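Local coordinates for protein SM80.1 Vicilin (Solanum melongena, PDB 5VF5) that is a bicupin 7S vicilin of eggplant, probably a seed storage protein, that carries a bound copper ion, at residues A[123-128]-A[241-246]; A[44-49]-A[265-270]; A[311-314]-A[318-321]; A[74-79]-A[338-343]; A[228-231]-A[237-240]. All coordinates share one frame; numbering follows the deposited sequence. Where two conformers were deposited one is given.

Contact 1 (A[123-128]-A[241-246]); sequences YVLAKS and LDAAVA
K127 NZ donates to a water 2.7 Å away, and this water in turn donates a hydrogen bond to L241 O at 2.8 Å. The single bridge ties the lysine ammonium to the carbonyl of a loop residue just before strand 243-250. K127 can span the gap because its chain runs fully extended, with CG opposite the backbone N (chi1 -171°). Below its ammonium end, the methylene chain and the side chain of L241 slide past each other in opposite directions: L241 CD2 rests against K127 CB at 3.6 Å and against CD at 3.8 Å, so one methyl covers two methylenes. Two residues further back along strand 120-128, L125 takes up the same theme, its CD2 meeting the CB of A243 at 4.2 Å. No backbone bond joins the two segments, and the CA atoms of L125 and A243 stand 9.2 Å apart, a spacing of sheets laid face to face. Here the facing sheets belong to the two cupin domains, strand 120-128 to the N-terminal one and strand 243-250 to the C-terminal one. I72, on the strand beside 120-128, also touches L241 and A243, while F342, on the strand beside 243-250, touches L125. Between L241 and A243 the backbone of D242 adopts a left-handed helical conformation (phi 55°, psi 51°), and D242 OD1 accepts a hydrogen bond from M347 N.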
# COMPACT_ATOMS: atom_id res chain seq x y z
N TYR A 123 -1.71 5.60 0.68
CA TYR A 123 -0.71 4.53 0.65
C TYR A 123 -0.37 4.24 -0.81
O TYR A 123 -1.27 4.03 -1.63
CB TYR A 123 -1.30 3.29 1.33
CG TYR A 123 -0.44 2.04 1.48
CD1 TYR A 123 0.92 2.14 1.75
CD2 TYR A 123 -1.03 0.76 1.46
CE1 TYR A 123 1.69 1.00 1.91
CE2 TYR A 123 -0.27 -0.37 1.66
CZ TYR A 123 1.08 -0.25 1.90
OH TYR A 123 1.81 -1.39 2.10
N VAL A 124 0.90 4.19 -1.15
CA VAL A 124 1.38 4.10 -2.52
C VAL A 124 2.28 2.92 -2.71
O VAL A 124 3.23 2.72 -1.94
CB VAL A 124 2.11 5.38 -2.91
CG1 VAL A 124 2.59 5.32 -4.36
CG2 VAL A 124 1.27 6.62 -2.66
N LEU A 125 2.05 2.16 -3.77
CA LEU A 125 2.97 1.14 -4.27
C LEU A 125 3.61 1.71 -5.53
O LEU A 125 2.85 2.22 -6.40
CB LEU A 125 2.19 -0.11 -4.67
CG LEU A 125 3.05 -1.26 -5.19
CD1 LEU A 125 3.95 -1.86 -4.10
CD2 LEU A 125 2.20 -2.34 -5.86
N ALA A 126 4.93 1.64 -5.69
CA ALA A 126 5.55 2.01 -6.95
C ALA A 126 6.51 0.92 -7.38
O ALA A 126 7.10 0.24 -6.56
CB ALA A 126 6.26 3.35 -6.85
N LYS A 127 6.64 0.76 -8.69
CA LYS A 127 7.60 -0.16 -9.25
C LYS A 127 8.61 0.60 -10.10
O LYS A 127 8.22 1.41 -10.97
CB LYS A 127 6.90 -1.22 -10.14
CG LYS A 127 7.83 -2.33 -10.56
CD LYS A 127 7.20 -3.28 -11.54
CE LYS A 127 8.22 -4.35 -11.93
NZ LYS A 127 7.67 -5.27 -12.95
N SER A 128 9.89 0.33 -9.89
CA SER A 128 10.94 0.99 -10.66
C SER A 128 10.91 0.59 -12.13
O SER A 128 10.50 -0.50 -12.48
CB SER A 128 12.28 0.70 -10.05
OG SER A 128 12.57 -0.69 -10.06
N LEU A 241 1.35 -4.12 -13.83
CA LEU A 241 2.14 -4.31 -12.64
C LEU A 241 1.95 -5.71 -12.05
O LEU A 241 2.76 -6.12 -11.25
CB LEU A 241 1.75 -3.28 -11.61
CG LEU A 241 2.23 -1.87 -11.86
CD1 LEU A 241 1.60 -0.95 -10.83
CD2 LEU A 241 3.74 -1.82 -11.72
N ASP A 242 0.89 -6.41 -12.44
CA ASP A 242 0.49 -7.68 -11.88
C ASP A 242 0.33 -7.55 -10.38
O ASP A 242 0.85 -8.35 -9.60
CB ASP A 242 1.42 -8.82 -12.28
CG ASP A 242 0.86 -10.17 -11.94
OD1 ASP A 242 -0.39 -10.29 -11.79
OD2 ASP A 242 1.65 -11.12 -11.81
N ALA A 243 -0.43 -6.54 -10.00
CA ALA A 243 -0.64 -6.18 -8.61
C ALA A 243 -2.10 -6.32 -8.20
O ALA A 243 -3.01 -6.20 -9.02
CB ALA A 243 -0.12 -4.78 -8.33
N ALA A 244 -2.33 -6.51 -6.92
CA ALA A 244 -3.63 -6.46 -6.31
C ALA A 244 -3.63 -5.45 -5.20
O ALA A 244 -2.57 -5.14 -4.60
CB ALA A 244 -4.01 -7.80 -5.76
N VAL A 245 -4.82 -5.00 -4.83
CA VAL A 245 -5.00 -4.16 -3.65
C VAL A 245 -6.04 -4.83 -2.78
O VAL A 245 -7.18 -5.01 -3.21
CB VAL A 245 -5.42 -2.71 -3.96
CG1 VAL A 245 -5.56 -1.94 -2.68
CG2 VAL A 245 -4.47 -2.09 -4.97
N ALA A 246 -5.66 -5.19 -1.57
CA ALA A 246 -6.49 -5.93 -0.66
C ALA A 246 -6.81 -5.01 0.52
O ALA A 246 -5.97 -4.26 1.03
CB ALA A 246 -5.82 -7.20 -0.18
O HOH W 1 5.28 -6.43 -12.35

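Contact 2 (A[44-49]-A[265-270]); sequences RGIEKF and TRVVMV. With ACT (acetate ion), chain C.
I46 meets strand 265-272 in a torsion uncommon for isoleucine: CG1 is wedged between its own backbone N and carbonyl carbon (chi1 65°). The two branches then divide the work. CG2 crosses the side chain of T265 at a slant, coming within 3.9 Å of T265 CG2, whereas the branch through CG1 carries CD1 to 4.2 Å from V267 CG2. I46 also begins a type I beta turn, closed by F49 N donating to I46 O over 3.0 Å; the same oxygen lies in the plane of the F49 ring, at its edge. This turn leads into strand 49-56 of the N-terminal cupin domain, so the isoleucine joins that domain to a central strand of the C-terminal one. R266, between the two residues that I46 touches, turns away from this interface. Its chain bends at chi2 and chi3, and NH1 donates to an acetate oxygen, ACT O, at 2.9 Å, with the anion at the guanidinium edge and a bent N-H...O angle of 149°. The acetate probably comes from the crystallisation liquor and is held as well by Y259, N261 and K351. NH1 has a second anionic partner in E229, and S264 OG binds NH2.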
# COMPACT_ATOMS: atom_id res chain seq x y z
N ARG A 44 14.51 -10.21 -2.11
CA ARG A 44 14.98 -9.95 -3.48
C ARG A 44 13.88 -10.08 -4.58
O ARG A 44 13.90 -9.46 -5.65
CB ARG A 44 16.14 -10.86 -3.85
CG ARG A 44 17.53 -10.28 -3.82
CD ARG A 44 18.54 -11.31 -4.34
NE ARG A 44 18.61 -11.34 -5.80
CZ ARG A 44 19.02 -12.37 -6.56
NH1 ARG A 44 19.39 -13.53 -6.03
NH2 ARG A 44 19.00 -12.24 -7.88
N GLY A 45 12.93 -10.97 -4.27
CA GLY A 45 11.80 -11.20 -5.19
C GLY A 45 10.87 -10.02 -5.40
O GLY A 45 10.09 -10.01 -6.34
N ILE A 46 10.96 -9.02 -4.52
CA ILE A 46 10.18 -7.80 -4.62
C ILE A 46 11.05 -6.55 -4.69
O ILE A 46 10.56 -5.45 -4.42
CB ILE A 46 9.10 -7.71 -3.52
CG1 ILE A 46 9.70 -7.59 -2.12
CG2 ILE A 46 8.14 -8.87 -3.66
CD1 ILE A 46 8.66 -7.24 -1.05
N GLU A 47 12.31 -6.71 -5.07
CA GLU A 47 13.29 -5.60 -5.05
C GLU A 47 12.88 -4.33 -5.83
O GLU A 47 13.28 -3.22 -5.52
CB GLU A 47 14.67 -6.06 -5.57
CG GLU A 47 15.74 -4.98 -5.60
CD GLU A 47 17.07 -5.43 -6.21
OE1 GLU A 47 17.09 -6.40 -7.01
OE2 GLU A 47 18.11 -4.77 -5.93
N LYS A 48 12.07 -4.56 -6.89
CA LYS A 48 11.69 -3.41 -7.73
C LYS A 48 10.61 -2.53 -7.13
O LYS A 48 10.35 -1.41 -7.65
CB LYS A 48 11.33 -3.84 -9.15
CG LYS A 48 12.50 -4.35 -9.96
CD LYS A 48 12.09 -4.71 -11.38
CE LYS A 48 13.29 -5.11 -12.21
NZ LYS A 48 12.86 -5.45 -13.58
N PHE A 49 9.98 -3.01 -6.05
CA PHE A 49 8.81 -2.33 -5.51
C PHE A 49 9.18 -1.48 -4.30
O PHE A 49 10.06 -1.83 -3.50
CB PHE A 49 7.73 -3.32 -5.16
CG PHE A 49 7.06 -3.96 -6.35
CD1 PHE A 49 6.00 -3.35 -6.95
CD2 PHE A 49 7.56 -5.13 -6.88
CE1 PHE A 49 5.41 -3.91 -8.06
CE2 PHE A 49 6.97 -5.69 -8.00
CZ PHE A 49 5.88 -5.09 -8.56
N THR A 265 3.15 -12.32 -2.96
CA THR A 265 3.74 -11.69 -1.78
C THR A 265 2.93 -10.43 -1.47
O THR A 265 2.53 -9.69 -2.38
CB THR A 265 5.20 -11.29 -2.07
OG1 THR A 265 5.97 -12.47 -2.27
CG2 THR A 265 5.82 -10.49 -0.95
N ARG A 266 2.65 -10.22 -0.18
CA ARG A 266 1.83 -9.09 0.26
C ARG A 266 2.62 -8.10 1.06
O ARG A 266 3.41 -8.49 1.90
CB ARG A 266 0.62 -9.59 1.05
CG ARG A 266 -0.26 -10.58 0.24
CD ARG A 266 -1.29 -9.79 -0.59
NE ARG A 266 -1.50 -10.31 -1.89
CZ ARG A 266 -2.65 -10.44 -2.47
NH1 ARG A 266 -3.79 -10.21 -1.79
NH2 ARG A 266 -2.66 -10.79 -3.72
N VAL A 267 2.43 -6.83 0.75
CA VAL A 267 3.03 -5.75 1.52
C VAL A 267 1.90 -5.04 2.24
O VAL A 267 1.12 -4.31 1.61
CB VAL A 267 3.83 -4.77 0.64
CG1 VAL A 267 4.51 -3.74 1.50
CG2 VAL A 267 4.89 -5.50 -0.20
N VAL A 268 1.76 -5.36 3.52
CA VAL A 268 0.59 -5.02 4.34
C VAL A 268 0.88 -3.81 5.18
O VAL A 268 1.87 -3.83 5.91
CB VAL A 268 0.25 -6.23 5.25
CG1 VAL A 268 -0.87 -5.89 6.23
CG2 VAL A 268 -0.10 -7.42 4.35
N MET A 269 0.10 -2.75 5.05
CA MET A 269 0.26 -1.58 5.98
C MET A 269 -0.95 -1.33 6.79
O MET A 269 -2.12 -1.38 6.37
CB MET A 269 0.54 -0.24 5.32
CG MET A 269 0.82 0.90 6.34
SD MET A 269 1.22 2.46 5.58
CE MET A 269 -0.35 2.88 4.89
N VAL A 270 -0.67 -1.11 8.06
CA VAL A 270 -1.73 -0.96 9.05
C VAL A 270 -2.27 0.45 8.96
O VAL A 270 -1.52 1.41 8.97
CB VAL A 270 -1.23 -1.18 10.48
CG1 VAL A 270 -2.35 -1.08 11.48
CG2 VAL A 270 -0.55 -2.54 10.58
C ACT C . -3.43 -10.59 2.27
O ACT C . -3.93 -10.43 1.12
OXT ACT C . -2.92 -11.68 2.60
CH3 ACT C . -3.45 -9.50 3.33

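Contact 3 (A[311-314]-A[318-321]); sequences GNLN and VLVI
Segments 311-314 and 318-321 approach without any backbone hydrogen bond between them, their nearest CA atoms, those of L313 and V318, being 7.7 Å apart. Although only three residues separate them, they belong to different sheets of the C-terminal cupin barrel: strand 307-313 pairs with 275-281, and strand 318-321 lies against 265-272. The short link is therefore a corner by which the chain passes from one sheet to the other, and the contact fills the barrel interior just inside it. A hydrogen bond from N314 N to D317 OD2 spans this corner. L313 and L319 do most of the filling. With CG beside the backbone N (chi1 -69°), L313 sends its fork across to the second strand, and CD1 settles against L319, 4.2 Å from CB and 4.3 Å from CD2. L319 turns the other way about its first torsion, CG lying opposite the backbone N (chi1 -175°), and its branch runs up beside that methyl. F277 and F329 touch both leucines, giving them a shared aromatic surround, and V270 adds to the packing on L313. The side chain of L319 is about 11 Å from the copper ion, which is bound by C281, H283 and H325. V318 directs its own side chain away, toward V267 and F19, and offers L313 mainly its backbone: L313 CD2 lies 4.4 Å from V318 O.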
# COMPACT_ATOMS: atom_id res chain seq x y z
N GLY A 311 5.26 -10.89 16.03
CA GLY A 311 5.35 -9.52 16.42
C GLY A 311 4.03 -8.86 16.63
O GLY A 311 2.96 -9.50 16.58
N ASN A 312 4.12 -7.57 16.80
CA ASN A 312 2.99 -6.70 16.93
C ASN A 312 3.06 -5.64 15.87
O ASN A 312 4.15 -5.21 15.47
CB ASN A 312 2.95 -6.15 18.38
CG ASN A 312 2.56 -7.29 19.36
OD1 ASN A 312 3.41 -8.07 19.79
ND2 ASN A 312 1.26 -7.48 19.55
N LEU A 313 1.89 -5.31 15.36
CA LEU A 313 1.73 -4.29 14.36
C LEU A 313 0.87 -3.13 14.82
O LEU A 313 -0.21 -3.34 15.39
CB LEU A 313 1.09 -4.91 13.09
CG LEU A 313 1.95 -5.87 12.32
CD1 LEU A 313 1.10 -6.64 11.34
CD2 LEU A 313 3.08 -5.11 11.62
N ASN A 314 1.35 -1.93 14.53
CA ASN A 314 0.69 -0.69 14.87
C ASN A 314 0.46 0.13 13.61
O ASN A 314 1.04 -0.14 12.54
CB ASN A 314 1.61 0.17 15.77
CG ASN A 314 2.19 -0.57 16.90
OD1 ASN A 314 3.40 -0.45 17.19
ND2 ASN A 314 1.36 -1.33 17.59
N VAL A 318 4.52 -1.81 8.44
CA VAL A 318 4.42 -2.72 7.31
C VAL A 318 4.89 -4.12 7.67
O VAL A 318 5.91 -4.30 8.34
CB VAL A 318 5.21 -2.16 6.12
CG1 VAL A 318 5.44 -3.18 5.03
CG2 VAL A 318 4.51 -0.92 5.58
N LEU A 319 4.15 -5.13 7.20
CA LEU A 319 4.61 -6.49 7.22
C LEU A 319 4.62 -7.03 5.81
O LEU A 319 3.60 -6.93 5.13
CB LEU A 319 3.71 -7.38 8.07
CG LEU A 319 4.17 -8.81 8.26
CD1 LEU A 319 5.48 -8.95 9.03
CD2 LEU A 319 3.09 -9.63 8.94
N VAL A 320 5.71 -7.65 5.40
CA VAL A 320 5.77 -8.35 4.13
C VAL A 320 5.44 -9.83 4.43
O VAL A 320 6.10 -10.46 5.25
CB VAL A 320 7.14 -8.20 3.46
CG1 VAL A 320 7.21 -9.08 2.22
CG2 VAL A 320 7.42 -6.74 3.15
N ILE A 321 4.44 -10.36 3.74
CA ILE A 321 4.08 -11.76 3.86
C ILE A 321 4.56 -12.44 2.57
O ILE A 321 3.87 -12.30 1.52
CB ILE A 321 2.56 -11.98 4.00
CG1 ILE A 321 1.92 -11.02 5.04
CG2 ILE A 321 2.32 -13.47 4.34
CD1 ILE A 321 0.40 -11.07 4.99

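Contact 4 (A[74-79]-A[338-343]); sequences VVVRGQ and RVVGFG
V74 is the bump of this contact, its two methyls dividing between two neighbours on strand 337-344. CG1 meets V340 CG1 tip to tip at 4.1 Å. CG2 reaches the F342 ring obliquely at CE1, 3.6 Å away, and is almost as near CZ at 3.7 Å. The hollow thus lies between a V340 methyl and the CE1-CZ end of the F342 ring, with G341, which brings no side chain of its own, between them in sequence. F342 forms its half through its first torsion: with CG beside the backbone N (chi1 -70°), the ring and V74 slide past each other in opposite directions. A shallower fit follows toward the other end, where V76 CG2 rests on V340 CG2 at 4.4 Å, so V340 is gripped by valines two positions apart. The two strands run nearly antiparallel, at 166°, yet their axes stay 9.5 Å apart and share no hydrogen bond; this is the face-to-face packing of one cupin domain's sheet upon the other's within a bicupin. At V76 and R77 strand 69-77 carries a classic beta bulge, both residues facing F121 on the adjacent strand. Residues of the same two sheets wall in the fit: V245 and F247 press on V74, V271 touches both V76 and V340, and Y123 touches V340 while its ring meets that of F342 with the planes about 40° apart.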
# COMPACT_ATOMS: atom_id res chain seq x y z
N VAL A 74 -3.71 4.39 -3.11
CA VAL A 74 -4.87 3.94 -2.36
C VAL A 74 -5.17 4.94 -1.27
O VAL A 74 -4.35 5.22 -0.40
CB VAL A 74 -4.64 2.56 -1.74
CG1 VAL A 74 -5.89 2.06 -1.01
CG2 VAL A 74 -4.20 1.57 -2.79
N VAL A 75 -6.36 5.55 -1.30
CA VAL A 75 -6.72 6.51 -0.28
C VAL A 75 -7.15 5.81 1.00
O VAL A 75 -8.11 5.04 1.01
CB VAL A 75 -7.83 7.46 -0.75
CG1 VAL A 75 -8.15 8.48 0.31
CG2 VAL A 75 -7.40 8.15 -2.01
N VAL A 76 -6.42 6.07 2.08
CA VAL A 76 -6.66 5.46 3.40
C VAL A 76 -7.52 6.34 4.31
O VAL A 76 -8.19 5.84 5.19
CB VAL A 76 -5.31 5.24 4.13
CG1 VAL A 76 -5.50 4.89 5.62
CG2 VAL A 76 -4.51 4.18 3.42
N ARG A 77 -7.46 7.65 4.12
CA ARG A 77 -8.18 8.59 4.98
C ARG A 77 -8.43 9.87 4.22
O ARG A 77 -7.59 10.32 3.42
CB ARG A 77 -7.34 8.91 6.24
CG ARG A 77 -8.11 9.53 7.37
CD ARG A 77 -7.43 9.18 8.67
NE ARG A 77 -7.29 7.73 8.85
CZ ARG A 77 -6.13 7.08 8.85
NH1 ARG A 77 -6.11 5.77 9.04
NH2 ARG A 77 -4.99 7.75 8.68
N GLY A 78 -9.59 10.46 4.46
CA GLY A 78 -9.86 11.77 3.93
C GLY A 78 -10.26 11.85 2.48
O GLY A 78 -10.67 10.84 1.86
N GLN A 79 -10.11 13.05 1.93
CA GLN A 79 -10.53 13.34 0.57
C GLN A 79 -9.51 14.28 -0.04
O GLN A 79 -8.99 15.18 0.65
CB GLN A 79 -11.92 14.01 0.54
CG GLN A 79 -13.05 13.17 1.12
CD GLN A 79 -14.43 13.71 0.80
OE1 GLN A 79 -14.64 14.91 0.76
NE2 GLN A 79 -15.39 12.80 0.57
N ARG A 338 -7.41 -2.69 10.87
CA ARG A 338 -7.60 -2.52 9.43
C ARG A 338 -6.29 -2.29 8.70
O ARG A 338 -5.44 -1.51 9.11
CB ARG A 338 -8.49 -1.31 9.16
CG ARG A 338 -9.07 -1.28 7.75
CD ARG A 338 -10.03 -0.10 7.51
NE ARG A 338 -11.07 0.03 8.54
CZ ARG A 338 -12.29 -0.52 8.50
NH1 ARG A 338 -12.68 -1.30 7.47
NH2 ARG A 338 -13.15 -0.30 9.50
N VAL A 339 -6.15 -3.04 7.60
CA VAL A 339 -4.91 -2.99 6.78
C VAL A 339 -5.25 -2.83 5.32
O VAL A 339 -6.34 -3.25 4.86
CB VAL A 339 -4.00 -4.24 6.96
CG1 VAL A 339 -3.68 -4.44 8.42
CG2 VAL A 339 -4.64 -5.49 6.38
N VAL A 340 -4.31 -2.28 4.57
CA VAL A 340 -4.32 -2.30 3.13
C VAL A 340 -3.12 -3.11 2.74
O VAL A 340 -2.02 -2.89 3.26
CB VAL A 340 -4.18 -0.91 2.52
CG1 VAL A 340 -4.08 -0.98 1.00
CG2 VAL A 340 -5.34 -0.09 2.97
N GLY A 341 -3.32 -4.08 1.87
CA GLY A 341 -2.21 -4.91 1.38
C GLY A 341 -2.02 -4.75 -0.12
O GLY A 341 -2.98 -4.80 -0.91
N PHE A 342 -0.82 -4.51 -0.55
CA PHE A 342 -0.48 -4.61 -1.95
C PHE A 342 -0.00 -6.01 -2.23
O PHE A 342 0.90 -6.52 -1.56
CB PHE A 342 0.62 -3.61 -2.31
CG PHE A 342 0.17 -2.18 -2.29
CD1 PHE A 342 -0.77 -1.75 -3.21
CD2 PHE A 342 0.69 -1.26 -1.40
CE1 PHE A 342 -1.20 -0.44 -3.25
CE2 PHE A 342 0.28 0.06 -1.43
CZ PHE A 342 -0.67 0.49 -2.34
N GLY A 343 -0.56 -6.62 -3.25
CA GLY A 343 -0.14 -7.93 -3.71
C GLY A 343 0.74 -7.85 -4.95
O GLY A 343 0.37 -7.17 -5.93

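Contact 5 (A[228-231]-A[237-240]); sequences IEAS and QLRD
Apolar contact between A230 and L238 carries this short-range meeting, and one methyl does nearly all of it. L238 CD1 packs on A230 CB at 4.1 Å, and also lies 3.5 Å from A230 O and 4.2 Å from S231 C, so that it covers the end of strand 225-230 as much as an alanine side chain. The leucine reaches there because CG sits beside its backbone N (chi1 -56°) and the chain then runs on extended to CD1, which reaches the strand, while CD2 branches off. F211 and F235 also touch A230 and add aromatic surface to the cluster. Polar contacts work around this core rather than across it. S231 OG is hydrogen-bonded to R234 N, while R239 sends NE to P232 O and NH2 to E233 O, pinning the intervening loop from the far end. One charged pair completes the set: D240 OD2 forms a salt bridge with R102 of the N-terminal cupin domain. Residues 237-240 have helical backbone angles but lack regular helical bonds, and they bring the chain back to strand 243-250, which pairs antiparallel with 225-230 through A230 and V245: a long, folded connection between adjacent antiparallel strands of the C-terminal cupin domain.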
# COMPACT_ATOMS: atom_id res chain seq x y z
N ILE A 228 -11.73 -7.89 1.09
CA ILE A 228 -12.02 -7.75 -0.34
C ILE A 228 -10.81 -7.23 -1.06
O ILE A 228 -9.93 -6.60 -0.45
CB ILE A 228 -13.25 -6.94 -0.64
CG1 ILE A 228 -13.78 -7.22 -2.10
CG2 ILE A 228 -12.96 -5.47 -0.39
CD1 ILE A 228 -15.11 -6.56 -2.43
N GLU A 229 -10.73 -7.62 -2.32
CA GLU A 229 -9.57 -7.35 -3.09
C GLU A 229 -9.92 -6.93 -4.49
O GLU A 229 -10.85 -7.45 -5.11
CB GLU A 229 -8.79 -8.65 -3.11
CG GLU A 229 -7.63 -8.71 -4.02
CD GLU A 229 -6.98 -10.05 -3.93
OE1 GLU A 229 -6.15 -10.17 -3.06
OE2 GLU A 229 -7.30 -10.95 -4.73
N ALA A 230 -9.13 -5.99 -4.99
CA ALA A 230 -9.09 -5.62 -6.37
C ALA A 230 -7.95 -6.42 -7.02
O ALA A 230 -6.78 -6.16 -6.73
CB ALA A 230 -8.86 -4.12 -6.50
N SER A 231 -8.33 -7.39 -7.85
CA SER A 231 -7.41 -8.30 -8.52
C SER A 231 -7.18 -7.87 -9.94
O SER A 231 -8.08 -7.27 -10.57
CB SER A 231 -7.99 -9.71 -8.58
OG SER A 231 -9.09 -9.78 -9.50
N GLN A 237 -6.52 -2.28 -15.27
CA GLN A 237 -5.47 -1.29 -14.99
C GLN A 237 -4.43 -1.79 -13.99
O GLN A 237 -3.38 -1.17 -13.92
CB GLN A 237 -5.98 0.05 -14.52
CG GLN A 237 -6.74 0.00 -13.21
CD GLN A 237 -8.23 -0.05 -13.47
OE1 GLN A 237 -8.75 -1.04 -14.01
NE2 GLN A 237 -8.91 1.01 -13.12
N LEU A 238 -4.67 -2.91 -13.33
CA LEU A 238 -3.66 -3.55 -12.45
C LEU A 238 -2.80 -4.60 -13.13
O LEU A 238 -1.85 -5.11 -12.52
CB LEU A 238 -4.35 -4.13 -11.22
CG LEU A 238 -5.20 -3.19 -10.38
CD1 LEU A 238 -5.82 -3.97 -9.23
CD2 LEU A 238 -4.40 -2.03 -9.83
N ARG A 239 -3.13 -4.97 -14.37
CA ARG A 239 -2.49 -6.12 -15.03
C ARG A 239 -1.02 -5.90 -15.36
O ARG A 239 -0.24 -6.83 -15.28
CB ARG A 239 -3.27 -6.50 -16.31
CG ARG A 239 -4.54 -7.18 -15.96
CD ARG A 239 -5.39 -7.47 -17.19
NE ARG A 239 -6.67 -8.01 -16.76
CZ ARG A 239 -7.75 -8.07 -17.53
NH1 ARG A 239 -7.71 -7.68 -18.81
NH2 ARG A 239 -8.86 -8.55 -17.02
N ASP A 240 -0.66 -4.69 -15.79
CA ASP A 240 0.72 -4.39 -16.17
C ASP A 240 1.72 -4.58 -15.02
O ASP A 240 2.79 -5.12 -15.22
CB ASP A 240 0.86 -3.00 -16.83
CG ASP A 240 0.19 -1.86 -16.06
OD1 ASP A 240 -0.30 -2.00 -14.89
OD2 ASP A 240 0.14 -0.74 -16.65

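Four of the five contacts cluster around the seam between the two cupin domains. Contacts 1, 2 and 4 join them directly, with the centres of contacts 1 and 2 about 9 Å apart and those of 1 and 4 about 12 Å. Contact 5, about 9 Å from contact 1 between centres, shapes the loop before strand 243-250. Contact 3 lies deeper in the C-terminal barrel, about 23 Å from contact 5. All five reach the sheet containing strands 225-230, 243-250, 337-344, 265-272 and 318-321. Along the chain contact 5 nests within contact 1, itself nested within 2 and 4, whose segments alternate; such interleaving knits distant sequence into one bicupin unit.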